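Local atomic coordinates of conserved hypothetical protein (Staphylococcus aureus subsp. aureus, PDB entry 2AP3), a protein that is of unknown function but belongs to a family of putative cell-wall binding lipoproteins and folds as a bundle of long helices. Residues A75-E86 / A133-K144. Sequence-based numbering, arbitrary orientation.
Sequences ADDRLKEFEKEE and AKAYKKAVNSEK
Phe82 and Tyr136 both hold CG anti to the backbone N (chi1 -173° and 177°), which sends their side chains past each other in opposite directions between helices 61-96 and 109-150. The edge of Tyr136 meets the face of Phe82 in an edge-to-face pair, with CD2 of Tyr136 over the ring centre and 3.6 Å from CG of Phe82. Ala133 closes the edge of the Phe82 ring, its CB 3.7 Å from CE2. Further along, Leu79 and Val140 meet tip to tip, CG of Leu79 lying 3.7 Å from CG1 of Val140, while Ala75 packs on Val140 and Lys144.

Arg78, its chain bent at chi3, lays its guanidinium over CG1 of Val140 and aims NH1 and NH2 at a single oxygen, OE1 of Glu143, which lies in the guanidinium plane, 2.9 Å from NH2. The other oxygen, OE2, is hydrogen-bonded to Tyr171, so both ends of this buried carboxylate are held. A water joins NH1 of Arg78 to OH of Tyr136.

Two salt bridges line one margin of the apolar seam, on the side opposite Arg78 and Glu143: NZ of Lys137 reaches OE2 of Glu86 at 2.7 Å, and NZ of Lys144, on a fully extended chain, reaches OD1 of Asp76 at 2.8 Å; both oxygens use their syn lone pairs. With axes 9.5 Å apart and running at 163°, the segments form an antiparallel pair characteristic of an elongated helical bundle.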
ATOM      1  N   ALA A  75      -5.987   6.667 -16.129  1.00 10.62           N
ATOM      2  CA  ALA A  75      -6.603   6.349 -14.827  1.00 10.85           C
ATOM      3  C   ALA A  75      -6.864   4.842 -14.736  1.00 11.70           C
ATOM      4  O   ALA A  75      -6.525   4.209 -13.720  1.00 12.15           O
ATOM      5  CB  ALA A  75      -7.866   7.165 -14.631  1.00 11.29           C
ATOM      6  N   ASP A  76      -7.424   4.250 -15.798  1.00 11.09           N
ATOM      7  CA  ASP A  76      -7.578   2.775 -15.850  1.00 10.88           C
ATOM      8  C   ASP A  76      -6.244   2.057 -15.646  1.00 11.05           C
ATOM      9  O   ASP A  76      -6.170   1.049 -14.930  1.00 11.93           O
ATOM     10  CB  ASP A  76      -8.239   2.302 -17.158  1.00 11.39           C
ATOM     11  CG  ASP A  76      -9.669   2.720 -17.264  1.00 14.34           C
ATOM     12  OD1 ASP A  76     -10.345   2.902 -16.230  1.00 13.46           O
ATOM     13  OD2 ASP A  76     -10.141   2.850 -18.420  1.00 16.74           O
ATOM     14  N   ASP A  77      -5.193   2.588 -16.262  1.00 11.66           N
ATOM     15  CA  ASP A  77      -3.896   1.934 -16.237  1.00 12.34           C
ATOM     16  C   ASP A  77      -3.327   1.958 -14.827  1.00 12.48           C
ATOM     17  O   ASP A  77      -2.729   0.991 -14.366  1.00 12.68           O
ATOM     18  CB  ASP A  77      -2.921   2.659 -17.185  1.00 13.00           C
ATOM     19  CG  ASP A  77      -3.200   2.386 -18.642  1.00 15.32           C
ATOM     20  OD1 ASP A  77      -3.995   1.480 -18.958  1.00 17.25           O
ATOM     21  OD2 ASP A  77      -2.613   3.136 -19.468  1.00 19.44           O
ATOM     22  N   ARG A  78      -3.518   3.075 -14.139  1.00 12.17           N
ATOM     23  CA  ARG A  78      -3.018   3.182 -12.769  1.00 11.75           C
ATOM     24  C   ARG A  78      -3.777   2.246 -11.844  1.00 11.71           C
ATOM     25  O   ARG A  78      -3.184   1.530 -11.043  1.00 12.64           O
ATOM     26  CB  ARG A  78      -3.086   4.631 -12.285  1.00 12.33           C
ATOM     27  CG  ARG A  78      -2.013   5.494 -12.952  1.00 11.38           C
ATOM     28  CD  ARG A  78      -2.090   6.963 -12.500  1.00 11.98           C
ATOM     29  NE  ARG A  78      -3.261   7.677 -13.017  1.00 11.40           N
ATOM     30  CZ  ARG A  78      -4.059   8.447 -12.283  1.00 14.40           C
ATOM     31  NH1 ARG A  78      -3.835   8.629 -10.985  1.00 13.26           N
ATOM     32  NH2 ARG A  78      -5.086   9.060 -12.869  1.00 13.50           N
ATOM     33  N   LEU A  79      -5.102   2.205 -11.983  1.00 10.99           N
ATOM     34  CA  LEU A  79      -5.872   1.252 -11.195  1.00 11.47           C
ATOM     35  C   LEU A  79      -5.499  -0.203 -11.481  1.00 12.02           C
ATOM     36  O   LEU A  79      -5.423  -1.039 -10.552  1.00 11.76           O
ATOM     37  CB  LEU A  79      -7.363   1.464 -11.452  1.00 11.36           C
ATOM     38  CG  LEU A  79      -7.934   2.752 -10.879  1.00  9.99           C
ATOM     39  CD1 LEU A  79      -9.299   3.081 -11.497  1.00 13.70           C
ATOM     40  CD2 LEU A  79      -8.027   2.701  -9.315  1.00 12.13           C
ATOM     41  N   LYS A  80      -5.257  -0.523 -12.742  1.00 11.18           N
ATOM     42  CA  LYS A  80      -4.913  -1.895 -13.111  1.00 12.69           C
ATOM     43  C   LYS A  80      -3.561  -2.261 -12.479  1.00 12.01           C
ATOM     44  O   LYS A  80      -3.401  -3.336 -11.862  1.00 12.95           O
ATOM     45  CB  LYS A  80      -4.874  -2.036 -14.628  1.00 13.08           C
ATOM     46  CG  LYS A  80      -4.553  -3.444 -15.139  1.00 16.75           C
ATOM     47  CD  LYS A  80      -5.537  -4.485 -14.602  1.00 18.45           C
ATOM     48  CE  LYS A  80      -6.952  -4.215 -15.120  1.00 21.12           C
ATOM     49  NZ  LYS A  80      -7.993  -5.165 -14.584  1.00 24.80           N
ATOM     50  N   GLU A  81      -2.576  -1.376 -12.615  1.00 12.36           N
ATOM     51  CA  GLU A  81      -1.283  -1.634 -11.995  1.00 12.95           C
ATOM     52  C   GLU A  81      -1.429  -1.777 -10.476  1.00 12.48           C
ATOM     53  O   GLU A  81      -0.827  -2.668  -9.864  1.00 13.11           O
ATOM     54  CB  GLU A  81      -0.285  -0.524 -12.392  1.00 13.46           C
ATOM     55  CG  GLU A  81       1.159  -0.786 -11.998  1.00 16.73           C
ATOM     56  CD  GLU A  81       1.753  -2.085 -12.547  1.00 18.88           C
ATOM     57  OE1 GLU A  81       1.377  -2.570 -13.649  1.00 20.44           O
ATOM     58  OE2 GLU A  81       2.655  -2.600 -11.868  1.00 24.06           O
ATOM     59  N   PHE A  82      -2.265  -0.942  -9.851  1.00 11.79           N
ATOM     60  CA  PHE A  82      -2.439  -1.022  -8.400  1.00 12.54           C
ATOM     61  C   PHE A  82      -3.012  -2.363  -7.934  1.00 13.25           C
ATOM     62  O   PHE A  82      -2.741  -2.786  -6.819  1.00 13.43           O
ATOM     63  CB  PHE A  82      -3.262   0.153  -7.897  1.00 12.79           C
ATOM     64  CG  PHE A  82      -3.350   0.246  -6.409  1.00 13.11           C
ATOM     65  CD1 PHE A  82      -2.228   0.562  -5.652  1.00 14.01           C
ATOM     66  CD2 PHE A  82      -4.542   0.016  -5.761  1.00 12.06           C
ATOM     67  CE1 PHE A  82      -2.327   0.664  -4.263  1.00 15.07           C
ATOM     68  CE2 PHE A  82      -4.651   0.104  -4.364  1.00 14.29           C
ATOM     69  CZ  PHE A  82      -3.525   0.424  -3.628  1.00 14.47           C
ATOM     70  N   GLU A  83      -3.776  -3.035  -8.795  1.00 14.34           N
ATOM     71  CA  GLU A  83      -4.305  -4.375  -8.458  1.00 14.79           C
ATOM     72  C   GLU A  83      -3.180  -5.299  -8.007  1.00 15.04           C
ATOM     73  O   GLU A  83      -3.392  -6.139  -7.124  1.00 15.87           O
ATOM     74  CB  GLU A  83      -4.984  -5.021  -9.661  1.00 15.16           C
ATOM     75  CG  GLU A  83      -6.281  -4.345 -10.070  1.00 14.88           C
ATOM     76  CD  GLU A  83      -7.024  -5.099 -11.183  1.00 16.60           C
ATOM     77  OE1 GLU A  83      -6.911  -6.356 -11.255  1.00 22.96           O
ATOM     78  OE2 GLU A  83      -7.712  -4.450 -11.986  1.00 17.61           O
ATOM     79  N   LYS A  84      -2.016  -5.193  -8.655  1.00 14.91           N
ATOM     80  CA  LYS A  84      -0.877  -6.047  -8.305  1.00 15.21           C
ATOM     81  C   LYS A  84      -0.450  -5.828  -6.847  1.00 16.34           C
ATOM     82  O   LYS A  84      -0.073  -6.783  -6.161  1.00 15.66           O
ATOM     83  CB  LYS A  84       0.300  -5.836  -9.265  1.00 16.47           C
ATOM     84  CG  LYS A  84       0.017  -6.241 -10.708  1.00 18.31           C
ATOM     85  CD  LYS A  84       1.134  -5.726 -11.601  1.00 20.13           C
ATOM     86  CE  LYS A  84       0.840  -5.921 -13.071  1.00 21.53           C
ATOM     87  NZ  LYS A  84       1.947  -5.406 -13.953  1.00 22.39           N
ATOM     88  N   GLU A  85      -0.496  -4.579  -6.380  1.00 15.02           N
ATOM     89  CA  GLU A  85      -0.186  -4.278  -4.964  1.00 15.40           C
ATOM     90  C   GLU A  85      -1.242  -4.893  -4.051  1.00 15.76           C
ATOM     91  O   GLU A  85      -0.925  -5.530  -3.048  1.00 15.84           O
ATOM     92  CB  GLU A  85      -0.043  -2.766  -4.718  1.00 14.88           C
ATOM     93  CG  GLU A  85       0.117  -2.421  -3.217  1.00 16.01           C
ATOM     94  CD  GLU A  85       0.492  -0.964  -2.958  1.00 16.18           C
ATOM     95  OE1 GLU A  85       1.008  -0.291  -3.894  1.00 18.88           O
ATOM     96  OE2 GLU A  85       0.235  -0.481  -1.816  1.00 17.77           O
ATOM     97  N   GLU A  86      -2.505  -4.729  -4.421  1.00 16.09           N
ATOM     98  CA  GLU A  86      -3.593  -5.302  -3.644  1.00 16.68           C
ATOM     99  C   GLU A  86      -3.445  -6.804  -3.554  1.00 16.72           C
ATOM    100  O   GLU A  86      -3.577  -7.376  -2.453  1.00 16.90           O
ATOM    101  CB  GLU A  86      -4.930  -4.945  -4.278  1.00 17.37           C
ATOM    102  CG  GLU A  86      -5.209  -3.437  -4.212  1.00 16.79           C
ATOM    103  CD  GLU A  86      -6.568  -3.128  -4.789  1.00 18.16           C
ATOM    104  OE1 GLU A  86      -6.707  -3.040  -6.041  1.00 19.33           O
ATOM    105  OE2 GLU A  86      -7.504  -3.012  -3.982  1.00 19.74           O
ATOM    106  N   ALA A 133      -5.808   1.233   0.270  1.00 14.77           N
ATOM    107  CA  ALA A 133      -6.222   0.804  -1.071  1.00 14.95           C
ATOM    108  C   ALA A 133      -7.584   1.400  -1.438  1.00 14.51           C
ATOM    109  O   ALA A 133      -7.775   1.879  -2.543  1.00 14.69           O
ATOM    110  CB  ALA A 133      -6.270  -0.707  -1.159  1.00 15.52           C
ATOM    111  N   LYS A 134      -8.532   1.369  -0.503  1.00 14.82           N
ATOM    112  CA  LYS A 134      -9.849   1.962  -0.748  1.00 14.33           C
ATOM    113  C   LYS A 134      -9.708   3.460  -1.077  1.00 13.42           C
ATOM    114  O   LYS A 134     -10.327   3.978  -2.008  1.00 13.01           O
ATOM    115  CB  LYS A 134     -10.775   1.766   0.463  1.00 14.55           C
ATOM    116  CG  LYS A 134     -12.249   2.085   0.188  1.00 17.17           C
ATOM    117  CD  LYS A 134     -13.114   1.700   1.401  1.00 17.12           C
ATOM    118  CE  LYS A 134     -14.534   2.221   1.286  1.00 24.67           C
ATOM    119  NZ  LYS A 134     -15.259   1.698   0.090  1.00 28.98           N
ATOM    120  N   ALA A 135      -8.879   4.158  -0.305  1.00 13.38           N
ATOM    121  CA  ALA A 135      -8.724   5.609  -0.477  1.00 12.49           C
ATOM    122  C   ALA A 135      -8.021   5.932  -1.812  1.00 12.43           C
ATOM    123  O   ALA A 135      -8.381   6.891  -2.496  1.00 13.47           O
ATOM    124  CB  ALA A 135      -7.946   6.199   0.694  1.00 13.55           C
ATOM    125  N   TYR A 136      -7.023   5.124  -2.170  1.00 12.66           N
ATOM    126  CA  TYR A 136      -6.316   5.350  -3.415  1.00 12.42           C
ATOM    127  C   TYR A 136      -7.253   5.126  -4.603  1.00 12.04           C
ATOM    128  O   TYR A 136      -7.349   5.980  -5.496  1.00 12.11           O
ATOM    129  CB  TYR A 136      -5.079   4.432  -3.517  1.00 12.91           C
ATOM    130  CG  TYR A 136      -4.372   4.600  -4.842  1.00 12.33           C
ATOM    131  CD1 TYR A 136      -3.677   5.777  -5.128  1.00 15.73           C
ATOM    132  CD2 TYR A 136      -4.452   3.615  -5.833  1.00 13.83           C
ATOM    133  CE1 TYR A 136      -3.059   5.970  -6.364  1.00 15.09           C
ATOM    134  CE2 TYR A 136      -3.821   3.799  -7.096  1.00 14.52           C
ATOM    135  CZ  TYR A 136      -3.117   4.970  -7.335  1.00 13.53           C
ATOM    136  OH  TYR A 136      -2.504   5.154  -8.571  1.00 14.02           O
ATOM    137  N   LYS A 137      -7.953   3.986  -4.615  1.00 11.20           N
ATOM    138  CA  LYS A 137      -8.910   3.719  -5.705  1.00 11.63           C
ATOM    139  C   LYS A 137     -10.007   4.791  -5.826  1.00 11.51           C
ATOM    140  O   LYS A 137     -10.365   5.202  -6.941  1.00 12.80           O
ATOM    141  CB  LYS A 137      -9.517   2.332  -5.552  1.00 11.38           C
ATOM    142  CG  LYS A 137      -8.487   1.242  -5.765  1.00 13.70           C
ATOM    143  CD  LYS A 137      -9.152  -0.156  -5.797  1.00 20.05           C
ATOM    144  CE  LYS A 137      -9.505  -0.638  -4.443  1.00 23.50           C
ATOM    145  NZ  LYS A 137      -9.951  -2.070  -4.580  1.00 17.53           N
ATOM    146  N   LYS A 138     -10.498   5.271  -4.689  1.00 11.75           N
ATOM    147  CA  LYS A 138     -11.532   6.299  -4.714  1.00 11.27           C
ATOM    148  C   LYS A 138     -10.974   7.545  -5.399  1.00 12.19           C
ATOM    149  O   LYS A 138     -11.632   8.158  -6.238  1.00 12.49           O
ATOM    150  CB  LYS A 138     -12.003   6.611  -3.288  1.00 11.23           C
ATOM    151  CG  LYS A 138     -13.176   7.531  -3.248  1.00 14.26           C
ATOM    152  CD  LYS A 138     -13.479   7.923  -1.821  1.00 17.34           C
ATOM    153  CE  LYS A 138     -14.570   8.938  -1.757  1.00 20.94           C
ATOM    154  NZ  LYS A 138     -15.859   8.311  -2.045  1.00 23.37           N
ATOM    155  N   ALA A 139      -9.748   7.903  -5.030  1.00 11.52           N
ATOM    156  CA  ALA A 139      -9.134   9.116  -5.597  1.00 12.46           C
ATOM    157  C   ALA A 139      -8.965   8.978  -7.125  1.00 11.38           C
ATOM    158  O   ALA A 139      -9.385   9.860  -7.890  1.00 12.08           O
ATOM    159  CB  ALA A 139      -7.808   9.388  -4.918  1.00 12.85           C
ATOM    160  N   VAL A 140      -8.362   7.879  -7.585  1.00 11.84           N
ATOM    161  CA  VAL A 140      -8.100   7.692  -9.032  1.00 11.39           C
ATOM    162  C   VAL A 140      -9.403   7.564  -9.802  1.00 11.09           C
ATOM    163  O   VAL A 140      -9.565   8.170 -10.872  1.00 11.46           O
ATOM    164  CB  VAL A 140      -7.170   6.486  -9.299  1.00 11.37           C
ATOM    165  CG1 VAL A 140      -6.943   6.319 -10.782  1.00 12.88           C
ATOM    166  CG2 VAL A 140      -5.862   6.683  -8.586  1.00 12.68           C
ATOM    167  N   ASN A 141     -10.370   6.859  -9.223  1.00 12.08           N
ATOM    168  CA  ASN A 141     -11.684   6.811  -9.830  1.00 12.54           C
ATOM    169  C   ASN A 141     -12.340   8.183  -9.943  1.00 12.60           C
ATOM    170  O   ASN A 141     -13.003   8.441 -10.943  1.00 13.30           O
ATOM    171  CB  ASN A 141     -12.570   5.803  -9.118  1.00 12.15           C
ATOM    172  CG  ASN A 141     -12.296   4.369  -9.582  1.00 12.37           C
ATOM    173  OD1 ASN A 141     -11.927   3.469  -8.791  1.00 14.84           O
ATOM    174  ND2 ASN A 141     -12.475   4.146 -10.867  1.00 10.70           N
ATOM    175  N   SER A 142     -12.128   9.069  -8.962  1.00 12.06           N
ATOM    176  CA  SER A 142     -12.731  10.420  -9.041  1.00 11.87           C
ATOM    177  C   SER A 142     -12.073  11.290 -10.131  1.00 12.17           C
ATOM    178  O   SER A 142     -12.726  12.171 -10.718  1.00 13.25           O
ATOM    179  CB  SER A 142     -12.739  11.120  -7.678  1.00 12.57           C
ATOM    180  OG  SER A 142     -11.424  11.402  -7.285  1.00 12.92           O
ATOM    181  N   GLU A 143     -10.811  10.986 -10.449  1.00 11.65           N
ATOM    182  CA  GLU A 143     -10.130  11.616 -11.598  1.00 12.89           C
ATOM    183  C   GLU A 143     -10.799  11.119 -12.878  1.00 12.46           C
ATOM    184  O   GLU A 143     -11.176  11.918 -13.746  1.00 12.78           O
ATOM    185  CB  GLU A 143      -8.631  11.298 -11.594  1.00 12.79           C
ATOM    186  CG  GLU A 143      -7.890  12.078 -10.475  1.00 12.96           C
ATOM    187  CD  GLU A 143      -6.454  11.651 -10.195  1.00 17.45           C
ATOM    188  OE1 GLU A 143      -6.041  10.551 -10.584  1.00 18.11           O
ATOM    189  OE2 GLU A 143      -5.743  12.432  -9.505  1.00 23.54           O
ATOM    190  N   LYS A 144     -10.950   9.797 -12.973  1.00 11.54           N
ATOM    191  CA  LYS A 144     -11.632   9.194 -14.106  1.00 12.31           C
ATOM    192  C   LYS A 144     -13.026   9.816 -14.349  1.00 11.60           C
ATOM    193  O   LYS A 144     -13.399  10.118 -15.481  1.00 13.08           O
ATOM    194  CB  LYS A 144     -11.676   7.674 -13.996  1.00 11.90           C
ATOM    195  CG  LYS A 144     -12.304   7.018 -15.262  1.00 12.36           C
ATOM    196  CD  LYS A 144     -12.289   5.478 -15.239  1.00 12.04           C
ATOM    197  CE  LYS A 144     -13.141   4.884 -16.377  1.00 14.61           C
ATOM    198  NZ  LYS A 144     -13.097   3.390 -16.295  1.00 13.48           N
TER
HETATM  199  O   HOH W   1     -12.620   3.243 -19.453  1.00 21.72           O
HETATM  200  O   HOH W   2      -1.729   7.745  -9.162  1.00 16.18           O